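Local structure of Galactose/lactose metabolism regulatory protein GAL80 (Saccharomyces cerevisiae, 3BTV) at residues Q154-P159 / N367-L371; S47-Q51 / Y372-S376; A234-I240 / T260-L266. The protein represses the galactose and lactose metabolic genes of yeast by binding the activator GAL4 and blocking its transcriptional activation when no inducing sugar is present. The protein carries 1 engineered substitution. All blocks are in the same frame, centred on the assembly; numbering follows the deposited sequence.

Contacts 1 and 2 are neighbours. Both use helix 363-380, with residues 367-371 serving contact 1 and the next turn, 372-376, serving contact 2. Their centres lie 14 Å apart, and they touch where Lys-157 CE meets Ser-374 OG at 3.3 Å. Along the chain, contact 2 spans contact 1, which in turn spans contact 3. The late helix thus returns to the N-terminal Rossmann domain and to the link that leaves it. Contact 3 belongs to the large mixed sheet of the C-terminal domain. Its centre is 29 Å from that of contact 1 and 39 Å from that of contact 2. Contact 3 also borders the second subunit, which does not touch the segments of contacts 1 and 2.

Contact 1 of 3, residues Q154-P159 / N367-L371; sequences QGRKSP and NIHRL
Residues 154-157 form a short 3-10 turn, with Lys-157 N bonded to Gln-154 O at 3.0 Å and Ser-158 N to Gly-155 O at 3.1 Å. Ser-158 then extends (phi/psi -64/142) as the N-cap of helix 159-169. Segment 367-371 is regular helix within 363-380. The closest CA atoms are those of Ser-158 and Asn-367, 5.3 Å apart. Asn-367 (chi1 m) points into the turn, its CB 3.4 Å from Gln-154 O; its OD1 is hydrogen-bonded to Tyr-361. Gln-154 CG reaches Ile-368 CD1 at 3.3 Å. This turn follows the last strand of the Rossmann sheet, so helix 363-380 packs where the chain leaves the nucleotide-binding type of domain for the C-terminal one. Lys-157 CG lies 3.7 Å from Leu-371 CA. Lys-157 NZ, leading away, is hydrogen-bonded to Gly-401 O. Arg-370 (chi1 m, chi2 t, chi3 p) donates from NE to Lys-157 O at 2.8 Å. Pro-159 CG lies over one face of the Arg-370 guanidinium, 3.5 Å from Arg-370 NH1.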
ATOM      1  N   GLN B 154     -24.274   4.064  -3.806  1.00 46.49           N
ATOM      2  CA  GLN B 154     -25.027   3.893  -2.566  1.00 50.38           C
ATOM      3  C   GLN B 154     -24.139   3.702  -1.349  1.00 49.13           C
ATOM      4  O   GLN B 154     -24.632   3.652  -0.217  1.00 51.80           O
ATOM      5  CB  GLN B 154     -26.011   2.728  -2.688  1.00 43.07           C
ATOM      6  CG  GLN B 154     -25.375   1.370  -2.491  1.00 52.90           C
ATOM      7  CD  GLN B 154     -24.531   0.948  -3.668  1.00 60.93           C
ATOM      8  OE1 GLN B 154     -24.865   1.233  -4.816  1.00 57.44           O
ATOM      9  NE2 GLN B 154     -23.428   0.263  -3.390  1.00 95.18           N
ATOM     10  N   GLY B 155     -22.830   3.599  -1.580  1.00 39.12           N
ATOM     11  CA  GLY B 155     -21.866   3.506  -0.498  1.00 31.32           C
ATOM     12  C   GLY B 155     -21.867   4.789   0.319  1.00 47.80           C
ATOM     13  O   GLY B 155     -21.608   4.792   1.529  1.00 38.60           O
ATOM     14  N   ARG B 156     -22.155   5.896  -0.351  1.00 40.49           N
ATOM     15  CA  ARG B 156     -22.234   7.183   0.320  1.00 44.15           C
ATOM     16  C   ARG B 156     -23.379   7.211   1.341  1.00 54.98           C
ATOM     17  O   ARG B 156     -23.464   8.134   2.150  1.00 43.83           O
ATOM     18  CB  ARG B 156     -22.427   8.307  -0.703  1.00 42.21           C
ATOM     19  CG  ARG B 156     -21.267   8.492  -1.670  1.00 40.89           C
ATOM     20  CD  ARG B 156     -21.512   9.670  -2.624  1.00 44.36           C
ATOM     21  NE  ARG B 156     -20.256  10.112  -3.225  1.00 60.95           N
ATOM     22  CZ  ARG B 156     -19.975  11.371  -3.542  1.00 59.20           C
ATOM     23  NH1 ARG B 156     -20.862  12.325  -3.309  1.00 53.30           N
ATOM     24  NH2 ARG B 156     -18.796  11.679  -4.068  1.00 55.78           N
ATOM     25  N   LYS B 157     -24.259   6.209   1.285  1.00 46.11           N
ATOM     26  CA  LYS B 157     -25.435   6.135   2.161  1.00 42.96           C
ATOM     27  C   LYS B 157     -25.301   5.059   3.231  1.00 48.64           C
ATOM     28  O   LYS B 157     -26.224   4.825   4.002  1.00 48.81           O
ATOM     29  CB  LYS B 157     -26.709   5.848   1.351  1.00 39.26           C
ATOM     30  CG  LYS B 157     -27.209   7.015   0.525  1.00 53.76           C
ATOM     31  CD  LYS B 157     -27.430   8.272   1.365  1.00 56.20           C
ATOM     32  CE  LYS B 157     -27.583   9.487   0.455  1.00 67.32           C
ATOM     33  NZ  LYS B 157     -27.503  10.797   1.160  1.00 57.12           N
ATOM     34  N   SER B 158     -24.165   4.379   3.262  1.00 33.74           N
ATOM     35  CA  SER B 158     -23.919   3.398   4.314  1.00 33.88           C
ATOM     36  C   SER B 158     -23.861   4.086   5.678  1.00 43.04           C
ATOM     37  O   SER B 158     -23.333   5.190   5.802  1.00 44.71           O
ATOM     38  CB  SER B 158     -22.606   2.660   4.070  1.00 34.15           C
ATOM     39  OG  SER B 158     -22.127   2.067   5.273  1.00 38.37           O
ATOM     40  N   PRO B 159     -24.396   3.428   6.712  1.00 43.47           N
ATOM     41  CA  PRO B 159     -24.369   4.043   8.042  1.00 42.23           C
ATOM     42  C   PRO B 159     -22.930   4.119   8.542  1.00 34.46           C
ATOM     43  O   PRO B 159     -22.571   5.042   9.267  1.00 36.60           O
ATOM     44  CB  PRO B 159     -25.187   3.066   8.905  1.00 47.66           C
ATOM     45  CG  PRO B 159     -25.944   2.205   7.924  1.00 51.65           C
ATOM     46  CD  PRO B 159     -25.069   2.119   6.715  1.00 42.16           C
ATOM     47  N   ASN B 367     -28.210  -0.075   1.910  1.00 46.27           N
ATOM     48  CA  ASN B 367     -27.598   1.104   1.322  1.00 49.44           C
ATOM     49  C   ASN B 367     -28.454   1.688   0.212  1.00 49.27           C
ATOM     50  O   ASN B 367     -28.676   2.900   0.170  1.00 55.60           O
ATOM     51  CB  ASN B 367     -26.175   0.812   0.857  1.00 44.08           C
ATOM     52  CG  ASN B 367     -25.257   0.496   2.017  1.00 48.17           C
ATOM     53  OD1 ASN B 367     -25.652   0.636   3.166  1.00 50.13           O
ATOM     54  ND2 ASN B 367     -24.025   0.078   1.723  1.00 44.53           N
ATOM     55  N   ILE B 368     -28.952   0.830  -0.675  1.00 53.59           N
ATOM     56  CA  ILE B 368     -29.837   1.301  -1.738  1.00 45.03           C
ATOM     57  C   ILE B 368     -31.123   1.875  -1.146  1.00 53.09           C
ATOM     58  O   ILE B 368     -31.690   2.831  -1.673  1.00 50.64           O
ATOM     59  CB  ILE B 368     -30.194   0.193  -2.761  1.00 56.97           C
ATOM     60  CG1 ILE B 368     -29.059  -0.000  -3.773  1.00 65.56           C
ATOM     61  CG2 ILE B 368     -31.449   0.568  -3.516  1.00 55.73           C
ATOM     62  CD1 ILE B 368     -27.847  -0.699  -3.203  1.00 92.95           C
ATOM     63  N   HIS B 369     -31.573   1.297  -0.039  1.00 51.73           N
ATOM     64  CA  HIS B 369     -32.801   1.764   0.588  1.00 56.45           C
ATOM     65  C   HIS B 369     -32.615   3.195   1.061  1.00 58.13           C
ATOM     66  O   HIS B 369     -33.479   4.050   0.862  1.00 54.55           O
ATOM     67  CB  HIS B 369     -33.174   0.880   1.777  1.00 52.17           C
ATOM     68  CG  HIS B 369     -34.463   1.271   2.431  1.00 79.56           C
ATOM     69  ND1 HIS B 369     -34.518   2.069   3.554  1.00 73.63           N
ATOM     70  CD2 HIS B 369     -35.748   0.987   2.109  1.00 70.58           C
ATOM     71  CE1 HIS B 369     -35.780   2.253   3.900  1.00 66.28           C
ATOM     72  NE2 HIS B 369     -36.546   1.608   3.039  1.00 82.01           N
ATOM     73  N   ARG B 370     -31.467   3.444   1.680  1.00 52.28           N
ATOM     74  CA  ARG B 370     -31.174   4.738   2.281  1.00 61.26           C
ATOM     75  C   ARG B 370     -30.958   5.787   1.202  1.00 57.90           C
ATOM     76  O   ARG B 370     -31.148   6.982   1.432  1.00 65.37           O
ATOM     77  CB  ARG B 370     -29.964   4.634   3.223  1.00 56.54           C
ATOM     78  CG  ARG B 370     -30.309   3.968   4.557  1.00 63.77           C
ATOM     79  CD  ARG B 370     -29.080   3.496   5.327  1.00 48.86           C
ATOM     80  NE  ARG B 370     -28.315   4.603   5.907  1.00 86.69           N
ATOM     81  CZ  ARG B 370     -28.240   4.875   7.210  1.00 96.51           C
ATOM     82  NH1 ARG B 370     -28.878   4.120   8.102  1.00 67.92           N
ATOM     83  NH2 ARG B 370     -27.516   5.905   7.624  1.00108.96           N
ATOM     84  N   LEU B 371     -30.568   5.332   0.017  1.00 49.62           N
ATOM     85  CA  LEU B 371     -30.449   6.222  -1.136  1.00 60.52           C
ATOM     86  C   LEU B 371     -31.840   6.695  -1.588  1.00 63.48           C
ATOM     87  O   LEU B 371     -32.067   7.886  -1.805  1.00 63.42           O
ATOM     88  CB  LEU B 371     -29.724   5.512  -2.283  1.00 51.11           C
ATOM     89  CG  LEU B 371     -29.601   6.278  -3.599  1.00 66.81           C
ATOM     90  CD1 LEU B 371     -29.019   7.669  -3.360  1.00 54.41           C
ATOM     91  CD2 LEU B 371     -28.752   5.486  -4.590  1.00 62.31           C
TER

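Contact 2 of 3, residues S47-Q51 / Y372-S376; sequences SSQFQ and YQSIS
Phe-50 gives up the most surface in this contact, followed by Ser-376 and Gln-49. Residues 47-49 have helical backbone angles without regular helical bonds. At Phe-50 the chain turns extended (phi/psi -136/142) and enters strand 50-56. Segment 372-376 is helix, part of 363-380. The nearest CA atoms are those of Gln-49 and Ser-376, 6.4 Å apart.

The CA-to-CB bond of Phe-50 points toward the helix, and its ring (chi1 -65°, chi2 100°) packs against Tyr-372, Ile-375 and Ser-376. Tyr-372 (chi1 -91°, chi2 89°) presents its ring edge to one face of Phe-50. The pair is T-shaped, with centroids 5.3 Å apart and planes at 84°. Its closest atoms are Phe-50 CZ and Tyr-372 CD2, at 3.8 Å. Ile-375 CG2 sits at the edge of the Phe-50 ring, 4.2 Å from CZ. Ser-376 CB is 4.0 Å from Phe-50 CE1, which also lies 3.7 Å from Tyr-372 O.

Gln-49 (chi1 m) lies alongside, its CG 3.7 Å from Ser-376 OG. The Tyr-372 hydroxyl is hydrogen-bonded to His-39 ND1. Phe-50 also packs on Ile-21 and Val-23 of strand 21-26 and on Ile-43 of helix 39-45. A helix from late in the chain packs here on the parallel sheet of the N-terminal Rossmann fold, at the start of its second strand.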
ATOM      1  N   SER B  47     -43.719   2.604  -0.141  1.00 85.76           N
ATOM      2  CA  SER B  47     -44.889   2.553  -1.010  1.00 77.15           C
ATOM      3  C   SER B  47     -45.597   3.894  -1.101  1.00 85.96           C
ATOM      4  O   SER B  47     -46.268   4.186  -2.087  1.00 81.93           O
ATOM      5  CB  SER B  47     -45.865   1.503  -0.482  1.00 84.29           C
ATOM      6  OG  SER B  47     -46.107   1.710   0.899  1.00 89.93           O
ATOM      7  N   SER B  48     -45.457   4.705  -0.059  1.00 89.09           N
ATOM      8  CA  SER B  48     -46.071   6.024  -0.038  1.00 90.81           C
ATOM      9  C   SER B  48     -45.360   6.966  -0.998  1.00103.42           C
ATOM     10  O   SER B  48     -45.980   7.545  -1.895  1.00113.91           O
ATOM     11  CB  SER B  48     -46.034   6.602   1.375  1.00 88.48           C
ATOM     12  OG  SER B  48     -46.534   5.666   2.312  1.00100.46           O
ATOM     13  N   GLN B  49     -44.049   7.099  -0.809  1.00 96.25           N
ATOM     14  CA  GLN B  49     -43.249   8.052  -1.569  1.00 87.56           C
ATOM     15  C   GLN B  49     -42.995   7.635  -3.016  1.00 82.71           C
ATOM     16  O   GLN B  49     -42.676   8.477  -3.853  1.00 80.18           O
ATOM     17  CB  GLN B  49     -41.908   8.303  -0.875  1.00 85.86           C
ATOM     18  CG  GLN B  49     -42.011   8.906   0.511  1.00 78.59           C
ATOM     19  CD  GLN B  49     -41.885   7.869   1.605  1.00 87.56           C
ATOM     20  OE1 GLN B  49     -41.100   8.031   2.537  1.00 90.60           O
ATOM     21  NE2 GLN B  49     -42.651   6.788   1.492  1.00 94.45           N
ATOM     22  N   PHE B  50     -43.125   6.342  -3.305  1.00 83.20           N
ATOM     23  CA  PHE B  50     -42.836   5.838  -4.644  1.00 80.84           C
ATOM     24  C   PHE B  50     -43.883   4.857  -5.150  1.00 80.54           C
ATOM     25  O   PHE B  50     -44.393   4.030  -4.395  1.00 88.82           O
ATOM     26  CB  PHE B  50     -41.469   5.153  -4.673  1.00 67.35           C
ATOM     27  CG  PHE B  50     -40.310   6.076  -4.410  1.00 63.42           C
ATOM     28  CD1 PHE B  50     -39.727   6.137  -3.152  1.00 63.82           C
ATOM     29  CD2 PHE B  50     -39.792   6.866  -5.423  1.00 68.05           C
ATOM     30  CE1 PHE B  50     -38.654   6.977  -2.902  1.00 56.09           C
ATOM     31  CE2 PHE B  50     -38.719   7.706  -5.185  1.00 56.93           C
ATOM     32  CZ  PHE B  50     -38.148   7.761  -3.922  1.00 71.25           C
ATOM     33  N   GLN B  51     -44.183   4.946  -6.441  1.00 81.43           N
ATOM     34  CA  GLN B  51     -45.058   3.987  -7.094  1.00 75.67           C
ATOM     35  C   GLN B  51     -44.561   3.662  -8.499  1.00 82.50           C
ATOM     36  O   GLN B  51     -44.244   4.559  -9.279  1.00 87.05           O
ATOM     37  CB  GLN B  51     -46.493   4.517  -7.150  1.00 87.82           C
ATOM     38  CG  GLN B  51     -47.328   4.182  -5.925  1.00 92.73           C
ATOM     39  CD  GLN B  51     -47.406   2.689  -5.669  1.00103.49           C
ATOM     40  OE1 GLN B  51     -46.554   2.118  -4.988  1.00123.41           O
ATOM     41  NE2 GLN B  51     -48.434   2.048  -6.215  1.00102.79           N
ATOM     42  N   TYR B 372     -32.763   5.751  -1.733  1.00 52.91           N
ATOM     43  CA  TYR B 372     -34.145   6.077  -2.074  1.00 57.73           C
ATOM     44  C   TYR B 372     -34.743   7.022  -1.046  1.00 62.53           C
ATOM     45  O   TYR B 372     -35.388   8.004  -1.398  1.00 63.29           O
ATOM     46  CB  TYR B 372     -35.002   4.814  -2.172  1.00 57.91           C
ATOM     47  CG  TYR B 372     -35.053   4.235  -3.563  1.00 62.19           C
ATOM     48  CD1 TYR B 372     -34.108   3.312  -3.983  1.00 54.24           C
ATOM     49  CD2 TYR B 372     -36.038   4.628  -4.467  1.00 63.82           C
ATOM     50  CE1 TYR B 372     -34.140   2.794  -5.259  1.00 47.86           C
ATOM     51  CE2 TYR B 372     -36.081   4.111  -5.748  1.00 63.08           C
ATOM     52  CZ  TYR B 372     -35.126   3.194  -6.136  1.00 68.90           C
ATOM     53  OH  TYR B 372     -35.147   2.668  -7.403  1.00 72.12           O
ATOM     54  N   GLN B 373     -34.515   6.724   0.227  1.00 62.30           N
ATOM     55  CA  GLN B 373     -35.027   7.561   1.301  1.00 67.85           C
ATOM     56  C   GLN B 373     -34.519   8.996   1.153  1.00 64.51           C
ATOM     57  O   GLN B 373     -35.290   9.951   1.260  1.00 70.85           O
ATOM     58  CB  GLN B 373     -34.639   6.986   2.667  1.00 52.13           C
ATOM     59  CG  GLN B 373     -35.251   7.709   3.852  1.00 79.39           C
ATOM     60  CD  GLN B 373     -36.724   7.385   4.041  1.00100.99           C
ATOM     61  OE1 GLN B 373     -37.593   8.233   3.828  1.00 95.78           O
ATOM     62  NE2 GLN B 373     -37.013   6.147   4.432  1.00107.72           N
ATOM     63  N   SER B 374     -33.225   9.144   0.890  1.00 57.04           N
ATOM     64  CA  SER B 374     -32.628  10.469   0.778  1.00 52.07           C
ATOM     65  C   SER B 374     -33.209  11.224  -0.421  1.00 65.89           C
ATOM     66  O   SER B 374     -33.239  12.457  -0.442  1.00 75.12           O
ATOM     67  CB  SER B 374     -31.095  10.381   0.703  1.00 61.03           C
ATOM     68  OG  SER B 374     -30.642  10.164  -0.623  1.00 66.10           O
ATOM     69  N   ILE B 375     -33.692  10.478  -1.409  1.00 59.55           N
ATOM     70  CA  ILE B 375     -34.293  11.087  -2.587  1.00 67.49           C
ATOM     71  C   ILE B 375     -35.640  11.738  -2.260  1.00 85.70           C
ATOM     72  O   ILE B 375     -35.832  12.931  -2.493  1.00 87.52           O
ATOM     73  CB  ILE B 375     -34.468  10.068  -3.723  1.00 52.46           C
ATOM     74  CG1 ILE B 375     -33.104   9.634  -4.260  1.00 59.59           C
ATOM     75  CG2 ILE B 375     -35.308  10.669  -4.852  1.00 66.01           C
ATOM     76  CD1 ILE B 375     -33.175   8.645  -5.412  1.00 68.70           C
ATOM     77  N   SER B 376     -36.566  10.958  -1.711  1.00 76.57           N
ATOM     78  CA  SER B 376     -37.884  11.478  -1.372  1.00 81.20           C
ATOM     79  C   SER B 376     -37.800  12.606  -0.346  1.00 85.50           C
ATOM     80  O   SER B 376     -38.547  13.574  -0.424  1.00100.87           O
ATOM     81  CB  SER B 376     -38.801  10.365  -0.864  1.00 72.44           C
ATOM     82  OG  SER B 376     -38.502  10.022   0.471  1.00 79.96           O
TER

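Contact 3 of 3, residues A234-I240 / T260-L266; sequences AMVFNNI and TVPDHLL
Phe-237, Leu-266, Met-235 and His-264 share one face of an antiparallel strand pair. Phe-237 CE1 lies 3.7 Å from Leu-266 CD1, and Met-235 SD is 4.1 Å from that same CD1. The His-264 ring turns its edge to the Phe-237 face in an offset T-shaped pair, with centroids 5.9 Å apart and planes at 88°. The second subunit packs on this face, its Thr-270 meeting Phe-237 and its Gln-268 meeting Leu-266. On the other face Val-236 CG2 meets Leu-265 CD1 at 3.9 Å, and Val-236 CG1 meets Pro-262 CG at 3.4 Å. Helix 405-424 covers that side through Val-418 and Tyr-419.

Strands 229-237 and 264-271 are neighbours in the large mixed sheet of the C-terminal domain. The axes of 234-237 and 264-266 approach to 4.9 Å, their directions 170° apart. Met-235/Leu-266 and Phe-237/His-264 are hydrogen-bonded pairs; Val-236/Leu-265 is a non-hydrogen-bonded pair. Met-235 N to Leu-266 O and Leu-266 N to Met-235 O are both 2.9 Å. Phe-237 N to His-264 O is 2.8 Å. Asp-263 and His-264 both face Phe-237 in a classic beta bulge. Phe-237 O accepts from Asp-263 N at 2.7 Å and weakly from His-264 N at 3.4 Å.

Asp-263, first in the bulge (phi/psi -112/-1, chi1 37°), sets its carboxylate against residues 239-240. Asp-263 OD1 accepts from Asn-239 N at 2.9 Å and OD2 from Ile-240 N at 2.7 Å. Lys-259 forms a salt bridge with OD2 and a hydrogen bond with Asn-238 OD1. The buried carboxylate thus has both backbone donors and a positive charge to balance it where the strand pairing ends.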
ATOM      1  N   ALA B 234      -0.824   4.680 -10.874  1.00 31.98           N
ATOM      2  CA  ALA B 234      -1.380   3.334 -10.826  1.00 35.57           C
ATOM      3  C   ALA B 234      -0.604   2.331 -11.670  1.00 46.91           C
ATOM      4  O   ALA B 234      -0.018   2.664 -12.699  1.00 38.57           O
ATOM      5  CB  ALA B 234      -2.815   3.353 -11.256  1.00 32.57           C
ATOM      6  N   MET B 235      -0.620   1.088 -11.229  1.00 39.14           N
ATOM      7  CA  MET B 235      -0.191  -0.012 -12.068  1.00 43.89           C
ATOM      8  C   MET B 235      -1.327  -1.022 -12.090  1.00 45.94           C
ATOM      9  O   MET B 235      -1.826  -1.436 -11.035  1.00 36.43           O
ATOM     10  CB  MET B 235       1.078  -0.651 -11.528  1.00 38.39           C
ATOM     11  CG  MET B 235       2.245   0.311 -11.420  1.00 35.85           C
ATOM     12  SD  MET B 235       3.662  -0.437 -10.589  1.00 45.11           S
ATOM     13  CE  MET B 235       4.795   0.956 -10.563  1.00 46.95           C
ATOM     14  N   VAL B 236      -1.736  -1.403 -13.295  1.00 40.29           N
ATOM     15  CA  VAL B 236      -2.886  -2.273 -13.497  1.00 43.04           C
ATOM     16  C   VAL B 236      -2.388  -3.572 -14.112  1.00 55.16           C
ATOM     17  O   VAL B 236      -1.631  -3.562 -15.076  1.00 44.99           O
ATOM     18  CB  VAL B 236      -3.911  -1.600 -14.423  1.00 50.43           C
ATOM     19  CG1 VAL B 236      -5.111  -2.510 -14.668  1.00 46.95           C
ATOM     20  CG2 VAL B 236      -4.342  -0.268 -13.821  1.00 44.60           C
ATOM     21  N   PHE B 237      -2.807  -4.695 -13.550  1.00 51.38           N
ATOM     22  CA  PHE B 237      -2.240  -5.979 -13.944  1.00 45.33           C
ATOM     23  C   PHE B 237      -3.238  -6.954 -14.557  1.00 47.37           C
ATOM     24  O   PHE B 237      -4.350  -7.127 -14.061  1.00 45.79           O
ATOM     25  CB  PHE B 237      -1.631  -6.675 -12.725  1.00 34.67           C
ATOM     26  CG  PHE B 237      -0.501  -5.926 -12.090  1.00 43.88           C
ATOM     27  CD1 PHE B 237      -0.739  -4.822 -11.280  1.00 37.22           C
ATOM     28  CD2 PHE B 237       0.801  -6.341 -12.281  1.00 43.14           C
ATOM     29  CE1 PHE B 237       0.315  -4.136 -10.697  1.00 37.80           C
ATOM     30  CE2 PHE B 237       1.858  -5.662 -11.687  1.00 38.41           C
ATOM     31  CZ  PHE B 237       1.619  -4.564 -10.900  1.00 36.11           C
ATOM     32  N   ASN B 238      -2.817  -7.622 -15.623  1.00 50.80           N
ATOM     33  CA  ASN B 238      -3.500  -8.840 -16.045  1.00 48.75           C
ATOM     34  C   ASN B 238      -2.488  -9.976 -15.980  1.00 56.75           C
ATOM     35  O   ASN B 238      -2.011 -10.451 -17.002  1.00 50.18           O
ATOM     36  CB  ASN B 238      -4.105  -8.705 -17.450  1.00 45.77           C
ATOM     37  CG  ASN B 238      -4.935  -9.918 -17.849  1.00 58.20           C
ATOM     38  OD1 ASN B 238      -5.282 -10.756 -17.017  1.00 65.88           O
ATOM     39  ND2 ASN B 238      -5.246 -10.020 -19.133  1.00 66.36           N
ATOM     40  N   ASN B 239      -2.136 -10.386 -14.767  1.00 40.99           N
ATOM     41  CA  ASN B 239      -1.199 -11.485 -14.580  1.00 47.16           C
ATOM     42  C   ASN B 239      -1.915 -12.826 -14.688  1.00 50.20           C
ATOM     43  O   ASN B 239      -1.295 -13.883 -14.624  1.00 54.92           O
ATOM     44  CB  ASN B 239      -0.541 -11.394 -13.206  1.00 45.32           C
ATOM     45  CG  ASN B 239       0.607 -10.400 -13.158  1.00 48.04           C
ATOM     46  OD1 ASN B 239       1.115  -9.940 -14.186  1.00 43.94           O
ATOM     47  ND2 ASN B 239       1.030 -10.069 -11.941  1.00 33.88           N
ATOM     48  N   ILE B 240      -3.232 -12.774 -14.810  1.00 44.23           N
ATOM     49  CA  ILE B 240      -4.054 -13.978 -14.894  1.00 51.02           C
ATOM     50  C   ILE B 240      -4.917 -13.909 -16.151  1.00 47.10           C
ATOM     51  O   ILE B 240      -6.136 -13.728 -16.068  1.00 58.63           O
ATOM     52  CB  ILE B 240      -4.965 -14.141 -13.634  1.00 53.31           C
ATOM     53  CG1 ILE B 240      -4.149 -13.966 -12.343  1.00 55.88           C
ATOM     54  CG2 ILE B 240      -5.679 -15.487 -13.647  1.00 56.22           C
ATOM     55  CD1 ILE B 240      -4.991 -14.080 -11.052  1.00 53.81           C
ATOM     56  N   THR B 260      -9.701 -10.501 -20.118  1.00 53.99           N
ATOM     57  CA  THR B 260      -8.930  -9.323 -20.506  1.00 62.62           C
ATOM     58  C   THR B 260      -9.040  -8.181 -19.491  1.00 60.52           C
ATOM     59  O   THR B 260      -8.346  -7.178 -19.619  1.00 65.22           O
ATOM     60  CB  THR B 260      -9.309  -8.828 -21.908  1.00 57.09           C
ATOM     61  OG1 THR B 260     -10.723  -8.610 -21.971  1.00 64.82           O
ATOM     62  CG2 THR B 260      -8.900  -9.860 -22.963  1.00 65.59           C
ATOM     63  N   VAL B 261      -9.912  -8.325 -18.492  1.00 56.58           N
ATOM     64  CA  VAL B 261      -9.960  -7.346 -17.396  1.00 50.78           C
ATOM     65  C   VAL B 261      -8.854  -7.604 -16.347  1.00 51.77           C
ATOM     66  O   VAL B 261      -8.313  -8.707 -16.259  1.00 49.43           O
ATOM     67  CB  VAL B 261     -11.356  -7.301 -16.734  1.00 57.99           C
ATOM     68  CG1 VAL B 261     -12.414  -6.883 -17.754  1.00 53.00           C
ATOM     69  CG2 VAL B 261     -11.697  -8.646 -16.130  1.00 52.62           C
ATOM     70  N   PRO B 262      -8.510  -6.581 -15.540  1.00 50.92           N
ATOM     71  CA  PRO B 262      -7.374  -6.723 -14.619  1.00 42.36           C
ATOM     72  C   PRO B 262      -7.620  -7.680 -13.453  1.00 50.31           C
ATOM     73  O   PRO B 262      -8.758  -7.880 -13.029  1.00 46.23           O
ATOM     74  CB  PRO B 262      -7.196  -5.306 -14.064  1.00 41.59           C
ATOM     75  CG  PRO B 262      -7.923  -4.417 -15.027  1.00 50.83           C
ATOM     76  CD  PRO B 262      -9.067  -5.218 -15.514  1.00 47.71           C
ATOM     77  N   ASP B 263      -6.541  -8.260 -12.939  1.00 41.47           N
ATOM     78  CA  ASP B 263      -6.590  -9.060 -11.718  1.00 47.15           C
ATOM     79  C   ASP B 263      -5.850  -8.409 -10.554  1.00 37.39           C
ATOM     80  O   ASP B 263      -5.792  -8.976  -9.461  1.00 43.29           O
ATOM     81  CB  ASP B 263      -6.006 -10.448 -11.954  1.00 44.28           C
ATOM     82  CG  ASP B 263      -4.820 -10.419 -12.876  1.00 55.23           C
ATOM     83  OD1 ASP B 263      -3.754  -9.932 -12.453  1.00 51.38           O
ATOM     84  OD2 ASP B 263      -4.971 -10.870 -14.032  1.00 56.22           O
ATOM     85  N   HIS B 264      -5.260  -7.240 -10.776  1.00 35.21           N
ATOM     86  CA  HIS B 264      -4.666  -6.504  -9.645  1.00 37.69           C
ATOM     87  C   HIS B 264      -4.515  -5.036  -9.954  1.00 40.80           C
ATOM     88  O   HIS B 264      -4.239  -4.658 -11.090  1.00 41.01           O
ATOM     89  CB  HIS B 264      -3.299  -7.057  -9.264  1.00 34.45           C
ATOM     90  CG  HIS B 264      -2.952  -6.859  -7.822  1.00 41.07           C
ATOM     91  ND1 HIS B 264      -2.354  -5.709  -7.347  1.00 50.38           N
ATOM     92  CD2 HIS B 264      -3.109  -7.667  -6.749  1.00 31.82           C
ATOM     93  CE1 HIS B 264      -2.158  -5.819  -6.044  1.00 35.44           C
ATOM     94  NE2 HIS B 264      -2.592  -7.009  -5.656  1.00 34.00           N
ATOM     95  N   LEU B 265      -4.696  -4.216  -8.929  1.00 34.10           N
ATOM     96  CA  LEU B 265      -4.508  -2.787  -9.042  1.00 35.38           C
ATOM     97  C   LEU B 265      -3.623  -2.323  -7.895  1.00 37.96           C
ATOM     98  O   LEU B 265      -3.898  -2.617  -6.715  1.00 34.47           O
ATOM     99  CB  LEU B 265      -5.856  -2.049  -8.989  1.00 34.79           C
ATOM    100  CG  LEU B 265      -5.751  -0.516  -8.827  1.00 48.16           C
ATOM    101  CD1 LEU B 265      -5.191   0.145 -10.076  1.00 37.44           C
ATOM    102  CD2 LEU B 265      -7.082   0.119  -8.451  1.00 42.48           C
ATOM    103  N   LEU B 266      -2.558  -1.610  -8.239  1.00 34.74           N
ATOM    104  CA  LEU B 266      -1.761  -0.883  -7.246  1.00 38.76           C
ATOM    105  C   LEU B 266      -2.056   0.567  -7.487  1.00 41.28           C
ATOM    106  O   LEU B 266      -1.980   1.038  -8.619  1.00 36.50           O
ATOM    107  CB  LEU B 266      -0.258  -1.114  -7.418  1.00 28.57           C
ATOM    108  CG  LEU B 266       0.280  -2.539  -7.275  1.00 41.04           C
ATOM    109  CD1 LEU B 266       1.761  -2.581  -7.627  1.00 36.69           C
ATOM    110  CD2 LEU B 266       0.051  -3.077  -5.869  1.00 30.56           C
TER